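Local coordinates for protein 2-oxoadipate dioxygenase/decarboxylase, chloroplastic/amyloplastic (Oryza sativa, PDB 6W1K) that catalyses the iron(II)- and dioxygen-dependent decarboxylation and hydroxylation of 2-oxoadipate to D-2-hydroxyglutarate in plant lysine catabolism, at residues Gly71-Phe79 / Pro120-Leu128; Leu90-Trp101 / Gly293-Glu304. All coordinates share one frame; numbering follows the deposited sequence.

Interaction 1 (Gly71-Phe79 / Pro120-Leu128). With OOG (2-oxoadipic acid), chain F.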
# COMPACT_ATOMS: atom_id res chain seq x y z
N GLY A 71 2.22 -15.05 -5.19
CA GLY A 71 1.89 -13.74 -5.74
C GLY A 71 0.61 -13.14 -5.21
O GLY A 71 0.20 -13.37 -4.07
N ILE A 72 -0.03 -12.34 -6.05
CA ILE A 72 -1.21 -11.59 -5.65
C ILE A 72 -2.24 -12.52 -5.00
O ILE A 72 -2.83 -12.19 -3.97
CB ILE A 72 -1.80 -10.85 -6.85
CG1 ILE A 72 -0.86 -9.76 -7.32
CG2 ILE A 72 -3.14 -10.24 -6.49
CD1 ILE A 72 -1.17 -9.26 -8.70
N LYS A 73 -2.44 -13.71 -5.57
CA LYS A 73 -3.50 -14.58 -5.09
C LYS A 73 -3.29 -15.02 -3.64
O LYS A 73 -4.27 -15.34 -2.96
CB LYS A 73 -3.62 -15.78 -6.01
CG LYS A 73 -2.38 -16.65 -6.02
CD LYS A 73 -2.64 -17.99 -6.70
CE LYS A 73 -2.37 -17.95 -8.18
NZ LYS A 73 -1.93 -19.28 -8.70
N SER A 74 -2.04 -15.02 -3.16
CA SER A 74 -1.77 -15.52 -1.82
C SER A 74 -2.34 -14.59 -0.76
O SER A 74 -2.68 -15.03 0.35
CB SER A 74 -0.25 -15.72 -1.63
OG SER A 74 0.44 -14.49 -1.51
N LEU A 75 -2.50 -13.31 -1.08
CA LEU A 75 -3.19 -12.38 -0.19
C LEU A 75 -4.62 -12.09 -0.63
O LEU A 75 -5.47 -11.82 0.22
CB LEU A 75 -2.47 -11.05 -0.13
CG LEU A 75 -1.35 -10.94 0.89
CD1 LEU A 75 -0.59 -9.64 0.55
CD2 LEU A 75 -1.90 -10.96 2.29
N ALA A 76 -4.89 -12.14 -1.93
CA ALA A 76 -6.19 -11.68 -2.40
C ALA A 76 -7.31 -12.52 -1.83
O ALA A 76 -8.40 -12.01 -1.59
CB ALA A 76 -6.30 -11.73 -3.91
N GLU A 77 -7.07 -13.82 -1.63
CA GLU A 77 -8.12 -14.72 -1.14
C GLU A 77 -8.61 -14.33 0.25
O GLU A 77 -9.80 -14.51 0.57
CB GLU A 77 -7.57 -16.15 -1.13
CG GLU A 77 -8.59 -17.24 -1.06
CD GLU A 77 -7.98 -18.60 -0.68
OE1 GLU A 77 -8.74 -19.43 -0.13
OE2 GLU A 77 -6.75 -18.82 -0.90
N PHE A 78 -7.72 -13.87 1.12
CA PHE A 78 -8.16 -13.35 2.40
C PHE A 78 -9.16 -12.22 2.22
O PHE A 78 -10.25 -12.24 2.80
CB PHE A 78 -6.96 -12.85 3.22
CG PHE A 78 -7.37 -12.06 4.45
CD1 PHE A 78 -8.01 -12.68 5.51
CD2 PHE A 78 -7.14 -10.69 4.51
CE1 PHE A 78 -8.40 -11.96 6.65
CE2 PHE A 78 -7.52 -9.96 5.64
CZ PHE A 78 -8.18 -10.59 6.70
N PHE A 79 -8.79 -11.22 1.41
CA PHE A 79 -9.65 -10.03 1.27
C PHE A 79 -10.96 -10.37 0.59
O PHE A 79 -12.02 -9.87 1.00
CB PHE A 79 -8.91 -8.89 0.55
CG PHE A 79 -7.77 -8.35 1.35
CD1 PHE A 79 -8.01 -7.54 2.46
CD2 PHE A 79 -6.46 -8.69 1.05
CE1 PHE A 79 -7.02 -7.09 3.23
CE2 PHE A 79 -5.45 -8.25 1.85
CZ PHE A 79 -5.73 -7.44 2.94
N PRO A 120 -10.42 0.30 3.98
CA PRO A 120 -9.52 0.74 2.90
C PRO A 120 -9.61 -0.17 1.68
O PRO A 120 -9.96 -1.35 1.78
CB PRO A 120 -8.14 0.65 3.56
CG PRO A 120 -8.26 -0.53 4.54
CD PRO A 120 -9.69 -0.37 5.09
N ARG A 121 -9.38 0.45 0.52
CA ARG A 121 -9.06 -0.31 -0.68
C ARG A 121 -7.77 -1.08 -0.43
O ARG A 121 -7.00 -0.77 0.48
CB ARG A 121 -8.94 0.62 -1.90
CG ARG A 121 -10.16 1.51 -2.18
CD ARG A 121 -9.71 2.62 -3.12
NE ARG A 121 -10.70 3.64 -3.40
CZ ARG A 121 -10.97 4.67 -2.60
NH1 ARG A 121 -10.32 4.82 -1.45
NH2 ARG A 121 -11.89 5.55 -2.97
N ILE A 122 -7.54 -2.11 -1.24
CA ILE A 122 -6.31 -2.89 -1.15
C ILE A 122 -5.64 -2.90 -2.52
O ILE A 122 -6.28 -3.16 -3.53
CB ILE A 122 -6.56 -4.34 -0.66
CG1 ILE A 122 -7.41 -4.37 0.61
CG2 ILE A 122 -5.22 -5.02 -0.44
CD1 ILE A 122 -6.71 -3.96 1.83
N PHE A 123 -4.34 -2.61 -2.54
CA PHE A 123 -3.51 -2.60 -3.75
C PHE A 123 -2.45 -3.68 -3.55
O PHE A 123 -1.70 -3.62 -2.57
CB PHE A 123 -2.88 -1.21 -3.96
CG PHE A 123 -2.13 -1.05 -5.25
CD1 PHE A 123 -0.85 -1.59 -5.41
CD2 PHE A 123 -2.69 -0.33 -6.30
CE1 PHE A 123 -0.15 -1.42 -6.62
CE2 PHE A 123 -2.01 -0.16 -7.50
CZ PHE A 123 -0.74 -0.71 -7.67
N ILE A 124 -2.43 -4.71 -4.42
CA ILE A 124 -1.50 -5.83 -4.25
C ILE A 124 -0.74 -5.99 -5.56
O ILE A 124 -1.35 -6.15 -6.62
CB ILE A 124 -2.21 -7.15 -3.91
CG1 ILE A 124 -3.13 -6.97 -2.70
CG2 ILE A 124 -1.17 -8.19 -3.60
CD1 ILE A 124 -4.01 -8.17 -2.37
N SER A 125 0.57 -5.93 -5.48
CA SER A 125 1.40 -6.09 -6.66
C SER A 125 2.19 -7.39 -6.53
O SER A 125 2.30 -7.97 -5.44
CB SER A 125 2.30 -4.87 -6.84
OG SER A 125 3.14 -4.69 -5.73
N GLU A 126 2.68 -7.87 -7.67
CA GLU A 126 3.59 -9.01 -7.67
C GLU A 126 4.71 -8.79 -8.68
O GLU A 126 4.50 -8.21 -9.74
CB GLU A 126 2.87 -10.33 -8.00
CG GLU A 126 2.32 -10.44 -9.40
CD GLU A 126 1.44 -11.68 -9.63
OE1 GLU A 126 1.07 -12.39 -8.66
OE2 GLU A 126 1.11 -11.94 -10.79
N LEU A 127 5.89 -9.28 -8.34
CA LEU A 127 7.01 -9.30 -9.29
C LEU A 127 6.86 -10.47 -10.26
O LEU A 127 6.62 -11.62 -9.86
CB LEU A 127 8.30 -9.41 -8.50
CG LEU A 127 9.61 -9.44 -9.31
CD1 LEU A 127 9.98 -8.14 -9.94
CD2 LEU A 127 10.68 -9.88 -8.28
N LEU A 128 7.04 -10.19 -11.55
CA LEU A 128 6.98 -11.21 -12.59
C LEU A 128 8.34 -11.88 -12.66
O LEU A 128 9.21 -11.54 -13.47
CB LEU A 128 6.55 -10.60 -13.92
CG LEU A 128 5.23 -9.84 -13.89
CD1 LEU A 128 5.05 -9.08 -15.21
CD2 LEU A 128 4.06 -10.79 -13.64
C2 OOG F . 2.63 0.26 -4.33
C3 OOG F . 2.83 1.57 -5.09
C4 OOG F . 1.57 1.91 -5.90
C6 OOG F . -0.38 3.67 -5.55
O4 OOG F . -0.54 3.81 -6.79
O3 OOG F . -0.94 4.46 -4.76
C5 OOG F . 0.49 2.55 -5.01
C1 OOG F . 3.94 -0.24 -3.70
O1 OOG F . 4.04 -1.36 -3.35
O2 OOG F . 5.03 0.61 -3.51
O5 OOG F . 0.33 2.17 -3.90
O HOH W 1 -0.95 -14.33 -8.19
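In this vicinal-oxygen-chelate-like (glyoxalase clan) fold, helix 72-79 packs against the curved mixed sheet, running antiparallel along strand 121-127, and Ile72, Leu75, Ala76 and Phe79 meet Ile122, Ile124 and Glu126. The segment axes make an angle of 160°, with a closest approach of 8.4 Å. Most of the touching residues are buried, and the interface covers 412 Å² in all. Ile124 occupies the middle: its CG2 lies 4.0 Å from Ile72 CG1, while its CD1 reaches Leu75 CB at the same distance and also nears the backbone N of Ala76. Toward the far end of the helix segment, Phe79 and Ile122 cross at about a right angle. Ile122 CG1 stands 3.9 Å from the centroid of the Phe79 ring, a CH-pi contact over one face, whereas Phe78 covers the opposite face; the terminal CD1 of Ile122 comes 3.4 Å from Phe79 CE1. On the other side of the strand, Phe123 faces the substrate pocket, its CE1 3.8 Å from C4 of the bound 2-oxoadipate, so the strand separates the helix from the ligand. The start of the helix is held by a polar contact. With CG of Glu126 between the backbone N and the carbonyl carbon (chi1 67°) and the chain extended beyond it, the Glu126 side chain crosses that of Ile72 at about a right angle, bringing its carboxylate to the first turn. Its second oxygen, OE2, forms a salt bridge with Arg98 on the adjacent strand, which probably helps to fix the rotation of the group. The other oxygen, OE1, accepts from a water that also bridges to Lys73 N, and from Ile72 N, whose hydrogen bond is 2.8 Å long and nearly straight at 169°, arriving on the anti side of OE1.

Interaction 2 (Leu90-Trp101 / Gly293-Glu304); sequences LRFPAKKLRALW and GFEVGNADKIFE. With OOG (2-oxoadipic acid), chain F.
Phe92 and Phe303 form the close-packed centre, a T-shaped pair with planes at 85°, the Phe303 edge toward the Phe92 face. Phe92 CZ also touches Ala299 CB at 3.6 Å. Leu97 CD1 sits over one face of Phe303 and the bound 2-oxoadipate over the opposite one; Ala299 and Phe294 also line its pocket. Phe294 turns its edge to the Trp101 face, CD2 3.5 Å from Trp101 CG, while Gly293 CA comes 3.3 Å from Trp101 CZ2. At the polar, partly exposed end the Lys95 chain bends (chi4 76°), bringing NZ to Asp300 OD1 (2.8 Å), which it meets from above the carboxylate plane, to Asp300 O and to Glu304 OE2 (3.1 Å). A methionine in place of Lys95 would probably leave both carboxylates without this shared cation and the Asp300 carbonyl without this donor. The loose, solvent side is at Val296, its CG2 3.5 Å from Arg91 O; exposed Arg91 starts out away from the helix and forms a salt bridge with Glu89. The beta hairpin of strands 85-92 and 97-103 carries a G1 beta bulge, Lys96 and Leu97 both facing Phe92. Helix 296-302 crosses strand 90-92 at -49°, flanking Gly293, Phe294 and Phe303 reach strand 97-103, and Ile302 touches strand 258-271.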
# COMPACT_ATOMS: atom_id res chain seq x y z
N LEU A 90 -3.25 -3.35 -13.25
CA LEU A 90 -2.25 -2.41 -13.74
C LEU A 90 -0.96 -3.15 -14.07
O LEU A 90 -0.57 -4.08 -13.35
CB LEU A 90 -1.96 -1.36 -12.67
CG LEU A 90 -3.08 -0.34 -12.41
CD1 LEU A 90 -4.19 -0.98 -11.61
CD2 LEU A 90 -2.52 0.88 -11.69
N ARG A 91 -0.29 -2.74 -15.15
CA ARG A 91 0.96 -3.36 -15.56
C ARG A 91 2.08 -2.34 -15.52
O ARG A 91 1.90 -1.18 -15.90
CB ARG A 91 0.82 -3.95 -16.97
CG ARG A 91 -0.28 -4.99 -17.04
CD ARG A 91 -0.13 -5.91 -18.26
NE ARG A 91 -0.66 -7.25 -17.97
CZ ARG A 91 0.01 -8.22 -17.34
NH1 ARG A 91 1.27 -8.03 -16.94
NH2 ARG A 91 -0.58 -9.39 -17.12
N PHE A 92 3.27 -2.79 -15.08
CA PHE A 92 4.47 -1.95 -14.96
C PHE A 92 5.58 -2.66 -15.69
O PHE A 92 6.40 -3.35 -15.07
CB PHE A 92 4.80 -1.70 -13.49
CG PHE A 92 3.68 -1.08 -12.76
CD1 PHE A 92 2.69 -1.88 -12.18
CD2 PHE A 92 3.54 0.30 -12.71
CE1 PHE A 92 1.60 -1.30 -11.55
CE2 PHE A 92 2.45 0.87 -12.08
CZ PHE A 92 1.48 0.06 -11.49
N PRO A 93 5.66 -2.51 -17.03
CA PRO A 93 6.63 -3.31 -17.80
C PRO A 93 8.09 -3.10 -17.41
O PRO A 93 8.83 -4.09 -17.34
CB PRO A 93 6.38 -2.87 -19.27
CG PRO A 93 5.04 -2.25 -19.29
CD PRO A 93 4.80 -1.68 -17.90
N ALA A 94 8.54 -1.86 -17.20
CA ALA A 94 9.96 -1.61 -16.92
C ALA A 94 10.39 -2.27 -15.61
O ALA A 94 11.51 -2.79 -15.49
CB ALA A 94 10.23 -0.11 -16.88
N LYS A 95 9.53 -2.22 -14.61
CA LYS A 95 9.80 -2.82 -13.31
C LYS A 95 9.39 -4.29 -13.23
O LYS A 95 9.66 -4.93 -12.20
CB LYS A 95 9.08 -2.04 -12.22
CG LYS A 95 9.60 -0.63 -11.98
CD LYS A 95 8.68 0.12 -10.98
CE LYS A 95 9.35 1.37 -10.43
NZ LYS A 95 9.34 2.45 -11.46
N LYS A 96 8.76 -4.83 -14.27
CA LYS A 96 8.37 -6.24 -14.33
C LYS A 96 7.39 -6.59 -13.20
O LYS A 96 7.55 -7.60 -12.52
CB LYS A 96 9.61 -7.14 -14.28
CG LYS A 96 10.70 -6.68 -15.29
CD LYS A 96 11.65 -7.76 -15.75
CE LYS A 96 12.74 -7.20 -16.72
NZ LYS A 96 13.52 -8.30 -17.34
N LEU A 97 6.37 -5.75 -13.05
CA LEU A 97 5.35 -5.91 -12.02
C LEU A 97 3.95 -5.93 -12.64
O LEU A 97 3.71 -5.37 -13.70
CB LEU A 97 5.40 -4.77 -11.00
CG LEU A 97 6.76 -4.35 -10.42
CD1 LEU A 97 6.63 -3.06 -9.60
CD2 LEU A 97 7.31 -5.50 -9.58
N ARG A 98 3.03 -6.58 -11.94
CA ARG A 98 1.60 -6.56 -12.23
C ARG A 98 0.94 -6.26 -10.90
O ARG A 98 1.48 -6.62 -9.85
CB ARG A 98 1.14 -7.91 -12.81
CG ARG A 98 -0.34 -8.11 -12.89
CD ARG A 98 -0.67 -9.46 -13.56
NE ARG A 98 -0.59 -10.58 -12.63
CZ ARG A 98 -1.64 -11.09 -11.97
NH1 ARG A 98 -2.86 -10.59 -12.14
NH2 ARG A 98 -1.46 -12.11 -11.14
N ALA A 99 -0.19 -5.56 -10.93
CA ALA A 99 -0.91 -5.23 -9.71
C ALA A 99 -2.41 -5.34 -9.96
O ALA A 99 -2.87 -5.19 -11.08
CB ALA A 99 -0.59 -3.82 -9.21
N LEU A 100 -3.16 -5.63 -8.90
CA LEU A 100 -4.61 -5.62 -8.90
C LEU A 100 -5.06 -4.86 -7.67
O LEU A 100 -4.44 -4.98 -6.61
CB LEU A 100 -5.15 -7.03 -8.84
CG LEU A 100 -6.57 -7.40 -9.23
CD1 LEU A 100 -6.88 -6.99 -10.63
CD2 LEU A 100 -6.68 -8.93 -9.07
N TRP A 101 -6.13 -4.10 -7.78
CA TRP A 101 -6.68 -3.49 -6.59
C TRP A 101 -8.08 -4.04 -6.33
O TRP A 101 -8.71 -4.64 -7.21
CB TRP A 101 -6.66 -1.97 -6.70
CG TRP A 101 -7.66 -1.31 -7.57
CD1 TRP A 101 -7.59 -1.09 -8.93
CD2 TRP A 101 -8.89 -0.70 -7.14
NE1 TRP A 101 -8.68 -0.36 -9.35
CE2 TRP A 101 -9.51 -0.14 -8.27
CE3 TRP A 101 -9.51 -0.59 -5.89
CZ2 TRP A 101 -10.73 0.54 -8.21
CZ3 TRP A 101 -10.74 0.12 -5.82
CH2 TRP A 101 -11.32 0.67 -6.97
N GLY A 293 -10.14 4.25 -7.78
CA GLY A 293 -9.10 3.46 -8.39
C GLY A 293 -7.74 4.14 -8.36
O GLY A 293 -7.45 4.98 -7.51
N PHE A 294 -6.91 3.78 -9.33
CA PHE A 294 -5.48 4.10 -9.31
C PHE A 294 -5.05 4.46 -10.72
O PHE A 294 -5.84 4.43 -11.66
CB PHE A 294 -4.69 2.92 -8.74
CG PHE A 294 -5.04 2.60 -7.31
CD1 PHE A 294 -4.31 3.16 -6.27
CD2 PHE A 294 -6.09 1.75 -7.02
CE1 PHE A 294 -4.65 2.87 -4.96
CE2 PHE A 294 -6.45 1.45 -5.72
CZ PHE A 294 -5.72 1.99 -4.69
N GLU A 295 -3.78 4.83 -10.87
CA GLU A 295 -3.30 5.32 -12.16
C GLU A 295 -1.88 4.84 -12.38
O GLU A 295 -1.01 5.05 -11.53
CB GLU A 295 -3.39 6.86 -12.23
CG GLU A 295 -3.51 7.39 -13.66
CD GLU A 295 -2.15 7.55 -14.31
OE1 GLU A 295 -1.22 7.95 -13.59
OE2 GLU A 295 -2.00 7.27 -15.53
N VAL A 296 -1.65 4.18 -13.52
CA VAL A 296 -0.37 3.54 -13.76
C VAL A 296 0.77 4.55 -13.66
O VAL A 296 1.79 4.29 -13.02
CB VAL A 296 -0.39 2.84 -15.13
CG1 VAL A 296 -0.75 3.87 -16.24
CG2 VAL A 296 0.94 2.15 -15.39
N GLY A 297 0.60 5.74 -14.26
CA GLY A 297 1.64 6.75 -14.20
C GLY A 297 2.03 7.15 -12.79
O GLY A 297 3.22 7.21 -12.45
N ASN A 298 1.04 7.44 -11.94
CA ASN A 298 1.33 7.73 -10.53
C ASN A 298 2.02 6.55 -9.86
O ASN A 298 3.09 6.69 -9.24
CB ASN A 298 0.03 8.06 -9.78
CG ASN A 298 -0.59 9.37 -10.24
OD1 ASN A 298 -0.14 9.96 -11.19
ND2 ASN A 298 -1.59 9.83 -9.51
N ALA A 299 1.38 5.38 -9.90
CA ALA A 299 1.88 4.24 -9.16
C ALA A 299 3.32 3.94 -9.52
O ALA A 299 4.12 3.60 -8.64
CB ALA A 299 1.01 3.03 -9.48
N ASP A 300 3.67 4.05 -10.81
CA ASP A 300 5.02 3.73 -11.25
C ASP A 300 6.05 4.50 -10.45
O ASP A 300 7.09 3.95 -10.10
CB ASP A 300 5.18 4.03 -12.75
CG ASP A 300 6.47 3.45 -13.34
OD1 ASP A 300 6.92 2.37 -12.91
OD2 ASP A 300 7.03 4.08 -14.26
N LYS A 301 5.77 5.76 -10.12
CA LYS A 301 6.76 6.58 -9.42
C LYS A 301 6.68 6.41 -7.91
O LYS A 301 7.69 6.57 -7.21
CB LYS A 301 6.55 8.06 -9.80
CG LYS A 301 6.64 8.36 -11.31
CD LYS A 301 8.10 8.25 -11.82
CE LYS A 301 8.20 8.40 -13.36
NZ LYS A 301 8.61 7.13 -14.03
N ILE A 302 5.51 6.05 -7.39
CA ILE A 302 5.35 5.86 -5.96
C ILE A 302 6.07 4.59 -5.52
O ILE A 302 6.57 4.53 -4.39
CB ILE A 302 3.85 5.83 -5.59
CG1 ILE A 302 3.23 7.20 -5.86
CG2 ILE A 302 3.63 5.47 -4.12
CD1 ILE A 302 1.71 7.22 -5.79
N PHE A 303 6.18 3.58 -6.40
CA PHE A 303 6.96 2.39 -6.08
C PHE A 303 8.37 2.75 -5.64
O PHE A 303 9.02 2.00 -4.89
CB PHE A 303 7.08 1.44 -7.30
CG PHE A 303 5.91 0.51 -7.49
CD1 PHE A 303 5.58 -0.44 -6.52
CD2 PHE A 303 5.14 0.57 -8.64
CE1 PHE A 303 4.50 -1.29 -6.69
CE2 PHE A 303 4.04 -0.27 -8.81
CZ PHE A 303 3.73 -1.21 -7.84
N GLU A 304 8.88 3.89 -6.10
CA GLU A 304 10.26 4.26 -5.86
C GLU A 304 10.47 4.92 -4.50
O GLU A 304 11.61 5.27 -4.16
CB GLU A 304 10.73 5.16 -7.01
CG GLU A 304 10.75 4.39 -8.34
CD GLU A 304 11.38 5.17 -9.48
OE1 GLU A 304 12.36 5.90 -9.23
OE2 GLU A 304 10.88 5.03 -10.63
C2 OOG F . 2.63 0.26 -4.33
C3 OOG F . 2.83 1.57 -5.09
C4 OOG F . 1.57 1.91 -5.90
C6 OOG F . -0.38 3.67 -5.55
O4 OOG F . -0.54 3.81 -6.79
O3 OOG F . -0.94 4.46 -4.76
C5 OOG F . 0.49 2.55 -5.01
C1 OOG F . 3.94 -0.24 -3.70
O1 OOG F . 4.04 -1.36 -3.35
O2 OOG F . 5.03 0.61 -3.51
O5 OOG F . 0.33 2.17 -3.90
O HOH W 2 7.41 0.34 -14.67
O HOH W 3 -7.97 1.70 -11.48

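Interactions 1 and 2 have centres 13 Å apart and share one mixed sheet, in which strands 97-103 and 121-127 are antiparallel neighbours. Their segments alternate along the chain: 71-79, then 90-101, 120-128 and finally 293-304. Helix 72-81 is followed, after a short connection, by strand 85-92. The contacts are joined by a probable hydrogen bond of Leu128 N to Lys96 O, 2.8 Å, and by packing of Phe123 CZ on Ala99 CB at 3.5 Å. Both touch 2-oxoadipate: interaction 1 supplies Phe123 from the sheet, while interaction 2 adds Phe294, Ala299, Ile302 and Phe303 from the C-terminal part of the chain. The pocket is therefore assembled from sequence-distant elements beside the metal site of His59, His195 and Glu267.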